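Local coordinates for protein LAE5 (Uncultured bacterium, PDB 5JD3) that probably hydrolyses ester bonds as a member of the GDSL-like lipase/acylhydrolase family, at residues 53-57 with 58-62; 160-164 with 165-169. One frame throughout, in Å; residues are numbered along the deposited sequence.

Contact 1: residues 53-57 with 58-62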
loop_
_atom_site.group_PDB
_atom_site.type_symbol
_atom_site.label_atom_id
_atom_site.label_comp_id
_atom_site.label_asym_id
_atom_site.label_seq_id
_atom_site.Cartn_x
_atom_site.Cartn_y
_atom_site.Cartn_z
ATOM N N ASN A 53 -15.820 6.517 9.627
ATOM C CA ASN A 53 -15.128 6.615 8.342
ATOM C C ASN A 53 -13.740 7.237 8.470
ATOM O O ASN A 53 -13.409 8.200 7.779
ATOM C CB ASN A 53 -15.966 7.411 7.335
ATOM C CG ASN A 53 -15.466 7.253 5.908
ATOM O OD1 ASN A 53 -14.761 6.295 5.591
ATOM N ND2 ASN A 53 -15.826 8.194 5.044
ATOM N N ALA A 54 -12.931 6.679 9.362
ATOM C CA ALA A 54 -11.559 7.137 9.534
ATOM C C ALA A 54 -10.610 6.307 8.679
ATOM O O ALA A 54 -9.488 6.727 8.398
ATOM C CB ALA A 54 -11.153 7.073 10.998
ATOM N N HIS A 55 -11.071 5.131 8.264
ATOM C CA HIS A 55 -10.239 4.203 7.504
ATOM C C HIS A 55 -10.760 3.969 6.089
ATOM O O HIS A 55 -10.116 3.289 5.290
ATOM C CB HIS A 55 -10.134 2.865 8.239
ATOM C CG HIS A 55 -9.330 2.930 9.501
ATOM N ND1 HIS A 55 -9.308 1.908 10.422
ATOM C CD2 HIS A 55 -8.516 3.896 9.986
ATOM C CE1 HIS A 55 -8.514 2.242 11.426
ATOM N NE2 HIS A 55 -8.023 3.442 11.186
ATOM N N GLY A 56 -11.924 4.529 5.781
ATOM C CA GLY A 56 -12.515 4.357 4.467
ATOM C C GLY A 56 -13.220 3.022 4.323
ATOM O O GLY A 56 -13.636 2.420 5.314
ATOM N N SER A 57 -13.352 2.558 3.085
ATOM C CA SER A 57 -14.038 1.301 2.808
ATOM C C SER A 57 -13.175 0.369 1.962
ATOM O O SER A 57 -13.691 -0.416 1.165
ATOM C CB SER A 57 -15.371 1.567 2.108
ATOM O OG SER A 57 -15.177 2.206 0.859
ATOM N N GLY A 58 -11.861 0.460 2.142
ATOM C CA GLY A 58 -10.924 -0.348 1.382
ATOM C C GLY A 58 -10.211 -1.382 2.232
ATOM O O GLY A 58 -10.733 -1.815 3.259
ATOM N N TYR A 59 -9.011 -1.770 1.810
ATOM C CA TYR A 59 -8.282 -2.849 2.471
ATOM C C TYR A 59 -7.812 -2.452 3.868
ATOM O O TYR A 59 -7.708 -3.299 4.754
ATOM C CB TYR A 59 -7.091 -3.301 1.615
ATOM C CG TYR A 59 -5.882 -2.388 1.644
ATOM C CD1 TYR A 59 -4.846 -2.602 2.547
ATOM C CD2 TYR A 59 -5.762 -1.330 0.753
ATOM C CE1 TYR A 59 -3.735 -1.778 2.573
ATOM C CE2 TYR A 59 -4.653 -0.500 0.770
ATOM C CZ TYR A 59 -3.645 -0.729 1.683
ATOM O OH TYR A 59 -2.540 0.093 1.704
ATOM N N VAL A 60 -7.527 -1.167 4.062
ATOM C CA VAL A 60 -7.116 -0.670 5.370
ATOM C C VAL A 60 -8.232 -0.885 6.389
ATOM O O VAL A 60 -7.987 -1.334 7.509
ATOM C CB VAL A 60 -6.738 0.824 5.318
ATOM C CG1 VAL A 60 -6.589 1.392 6.724
ATOM C CG2 VAL A 60 -5.458 1.019 4.520
ATOM N N ALA A 61 -9.461 -0.575 5.986
ATOM C CA ALA A 61 -10.625 -0.806 6.833
ATOM C C ALA A 61 -10.850 -2.301 7.038
ATOM O O ALA A 61 -11.324 -2.729 8.090
ATOM C CB ALA A 61 -11.860 -0.160 6.229
ATOM N N LEU A 62 -10.507 -3.088 6.024
ATOM C CA LEU A 62 -10.623 -4.538 6.106
ATOM C C LEU A 62 -9.611 -5.109 7.090
ATOM O O LEU A 62 -9.932 -6.001 7.875
ATOM C CB LEU A 62 -10.436 -5.170 4.726
ATOM C CG LEU A 62 -11.589 -4.935 3.749
ATOM C CD1 LEU A 62 -11.309 -5.595 2.414
ATOM C CD2 LEU A 62 -12.887 -5.452 4.340
#
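Gly58 O, accepting from Leu62 N at 3.1 Å, closes the first turn of helix 59-70, and the loop residues before it, His55 and Gly56, lie against Ala61 on that turn. Gly58 is the N-cap residue. The closest sound approach across the join is made by Ala61 CB, which lies 3.3 Å from Gly56 O. This is a tight meeting of methyl and carbonyl oxygen, without a polar hydrogen. Gly56 has a positive phi of 80°, a backbone shape that favours glycine.

On the same side of the helix, His55 offers its CB rather than its ring to Ala61, with the two CB atoms 4.0 Å apart. The first torsion (chi1 -70°) sets the imidazole beside the backbone N of His55, anti to the carbonyl carbon. Val60 CG1 lies 4.1 Å from His55 CB and comes obliquely at the root of the imidazole. The two side chains cross at about a right angle, and of Val60's methyls it is CG1 that meets the histidine side chain. Its other branch, CG2, sits 3.7 Å above the plane of the Tyr59 ring, offset toward the rim.

These residues belong to the three-layered alpha/beta/alpha fold of the GDSL family, in which helix 59-70 packs beside the parallel sheet: Val60 and Tyr59 both touch Ile32 of strand 29-34. Tyr59 OH is hydrogen-bonded to Thr38 OG1, tying the helix start to helix 36-39. The His55 backbone is fixed from the sheet side, its O accepting from Asn80 ND2, while His55 NE2 has a weak hydrogen bond to Leu78 O. Ser57, which is exposed, meets the helix through its backbone, Ser57 CA lying 4.3 Å from Ala61 CB; its side chain is about 3 Å from a bound di(hydroxyethyl)ether at the nearest atoms.

Contact 2: residues 160-164 with 165-169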
loop_
_atom_site.group_PDB
_atom_site.type_symbol
_atom_site.label_atom_id
_atom_site.label_comp_id
_atom_site.label_asym_id
_atom_site.label_seq_id
_atom_site.Cartn_x
_atom_site.Cartn_y
_atom_site.Cartn_z
ATOM N N PHE A 160 -1.180 -3.871 -10.985
ATOM C CA PHE A 160 -2.056 -3.602 -12.109
ATOM C C PHE A 160 -2.890 -4.855 -12.328
ATOM O O PHE A 160 -2.346 -5.928 -12.582
ATOM C CB PHE A 160 -1.253 -3.236 -13.359
ATOM C CG PHE A 160 -2.090 -2.701 -14.487
ATOM C CD1 PHE A 160 -3.130 -1.820 -14.240
ATOM C CD2 PHE A 160 -1.821 -3.062 -15.797
ATOM C CE1 PHE A 160 -3.897 -1.322 -15.277
ATOM C CE2 PHE A 160 -2.583 -2.566 -16.839
ATOM C CZ PHE A 160 -3.623 -1.695 -16.577
ATOM N N ILE A 161 -4.207 -4.733 -12.199
ATOM C CA ILE A 161 -5.077 -5.894 -12.334
ATOM C C ILE A 161 -5.186 -6.279 -13.807
ATOM O O ILE A 161 -6.217 -6.077 -14.450
ATOM C CB ILE A 161 -6.473 -5.637 -11.733
ATOM C CG1 ILE A 161 -6.337 -5.047 -10.330
ATOM C CG2 ILE A 161 -7.278 -6.927 -11.667
ATOM C CD1 ILE A 161 -7.658 -4.779 -9.644
ATOM N N GLU A 162 -4.096 -6.829 -14.331
ATOM C CA GLU A 162 -4.012 -7.226 -15.730
ATOM C C GLU A 162 -3.066 -8.412 -15.877
ATOM O O GLU A 162 -1.865 -8.283 -15.640
ATOM C CB GLU A 162 -3.539 -6.056 -16.595
ATOM C CG GLU A 162 -3.341 -6.409 -18.059
ATOM C CD GLU A 162 -4.604 -6.948 -18.702
ATOM O OE1 GLU A 162 -5.656 -6.285 -18.594
ATOM O OE2 GLU A 162 -4.545 -8.036 -19.313
ATOM N N PRO A 163 -3.608 -9.577 -16.260
ATOM C CA PRO A 163 -2.817 -10.805 -16.389
ATOM C C PRO A 163 -1.831 -10.776 -17.558
ATOM O O PRO A 163 -0.831 -11.493 -17.519
ATOM C CB PRO A 163 -3.882 -11.887 -16.604
ATOM C CG PRO A 163 -5.051 -11.161 -17.168
ATOM C CD PRO A 163 -5.039 -9.808 -16.524
ATOM N N ASN A 164 -2.106 -9.967 -18.577
ATOM C CA ASN A 164 -1.205 -9.861 -19.721
ATOM C C ASN A 164 0.133 -9.250 -19.314
ATOM O O ASN A 164 0.226 -8.048 -19.068
ATOM C CB ASN A 164 -1.840 -9.032 -20.839
ATOM C CG ASN A 164 -0.977 -8.981 -22.084
ATOM O OD1 ASN A 164 -0.158 -9.868 -22.318
ATOM N ND2 ASN A 164 -1.154 -7.938 -22.887
ATOM N N ARG A 165 1.165 -10.085 -19.252
ATOM C CA ARG A 165 2.467 -9.664 -18.746
ATOM C C ARG A 165 3.245 -8.809 -19.743
ATOM O O ARG A 165 4.228 -8.165 -19.377
ATOM C CB ARG A 165 3.300 -10.887 -18.353
ATOM C CG ARG A 165 2.639 -11.761 -17.302
ATOM C CD ARG A 165 2.398 -10.987 -16.017
ATOM N NE ARG A 165 3.640 -10.701 -15.304
ATOM C CZ ARG A 165 4.062 -11.379 -14.241
ATOM N NH1 ARG A 165 3.339 -12.381 -13.761
ATOM N NH2 ARG A 165 5.203 -11.052 -13.652
ATOM N N GLU A 166 2.810 -8.801 -20.999
ATOM C CA GLU A 166 3.470 -7.981 -22.009
ATOM C C GLU A 166 2.644 -6.744 -22.355
ATOM O O GLU A 166 2.898 -6.075 -23.355
ATOM C CB GLU A 166 3.764 -8.804 -23.268
ATOM C CG GLU A 166 2.657 -9.753 -23.684
ATOM C CD GLU A 166 3.145 -10.827 -24.639
ATOM O OE1 GLU A 166 4.348 -10.819 -24.977
ATOM O OE2 GLU A 166 2.330 -11.680 -25.046
ATOM N N ASP A 167 1.655 -6.446 -21.518
ATOM C CA ASP A 167 0.947 -5.175 -21.604
ATOM C C ASP A 167 1.882 -4.074 -21.120
ATOM O O ASP A 167 2.530 -4.220 -20.082
ATOM C CB ASP A 167 -0.339 -5.201 -20.775
ATOM C CG ASP A 167 -1.060 -3.863 -20.771
ATOM O OD1 ASP A 167 -1.951 -3.662 -21.624
ATOM O OD2 ASP A 167 -0.740 -3.014 -19.912
ATOM N N ALA A 168 1.948 -2.982 -21.877
ATOM C CA ALA A 168 2.905 -1.906 -21.623
ATOM C C ALA A 168 2.860 -1.392 -20.187
ATOM O O ALA A 168 3.901 -1.123 -19.588
ATOM C CB ALA A 168 2.667 -0.759 -22.593
ATOM N N MET A 169 1.659 -1.263 -19.634
ATOM C CA MET A 169 1.506 -0.747 -18.278
ATOM C C MET A 169 1.759 -1.822 -17.220
ATOM O O MET A 169 2.334 -1.539 -16.169
ATOM C CB MET A 169 0.114 -0.141 -18.090
ATOM C CG MET A 169 -0.162 0.315 -16.666
ATOM S SD MET A 169 -1.436 1.580 -16.534
ATOM C CE MET A 169 -1.746 1.536 -14.771
#
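From CG outward, the Met169 side chain runs over one face of the Phe160 ring. The path starts at Met169 CB, 3.8 Å from Phe160 CE2 near the rim. With CG anti to the backbone N (chi1 175°) and the chain extended beyond it, the next atom passes over the ring itself: Met169 CG is 3.9 Å from the centroid of the Phe160 ring. It stands 14° off the ring normal, which is the evidence for a CH-pi contact over the face. SD follows over the same face, with Met169 SD 4.2 Å from the Phe160 centroid. The terminal methyl ends the run at the far side, Met169 CE meeting Phe160 CE1 at 3.6 Å. Met169 also touches Trp117 and Phe120 of helix 113-121.

Asp167 reaches the ring differently, at its edge and near its plane, with Asp167 OD2 3.6 Å from Phe160 CE2. That same oxygen accepts from Met169 N at 3.0 Å, the amide approaching from above the carboxylate plane, and also from Arg170 N. Two helix-end amides therefore fix the carboxylate beside the aromatic edge, and they would probably favour its charged form.

The backbone leading into this cap is folded by a bond from Asp167 N to Asn164 O of 3.3 Å, with an N-H...O angle of 159°. Asn164 OD1 adds a weak hydrogen bond from Glu166 N. Asn164 N is in turn held by Glu162 OE2 at 3.2 Å, while Glu162 OE1 forms a salt bridge with Arg214. The combination is that of a type I beta turn, Asn164 to Asp167, delivering an aspartate N-cap to helix 168-187, with a Met-aromatic contact joining the helix start to the preceding loop.

Overall arrangement
Contact 1 comes first along the chain and closes well before contact 2 opens; their centres are 27 Å apart and their nearest atoms about 11 Å, without touching. Each marks a loop running into the N-terminus of a helix: 59-70 for contact 1, 168-187 for contact 2. Both belong to one fold built round a five-stranded parallel sheet, contact 1 packing against strand 29-34 and contact 2 following strand 152-156. Phe160 of contact 2 lies near Ser36, Asp213 and His216 without touching them, and the geometry of those three is consistent with a catalytic triad. Contact 1 adjoins helix 36-39, which begins with Ser36, through the packing of its helix start.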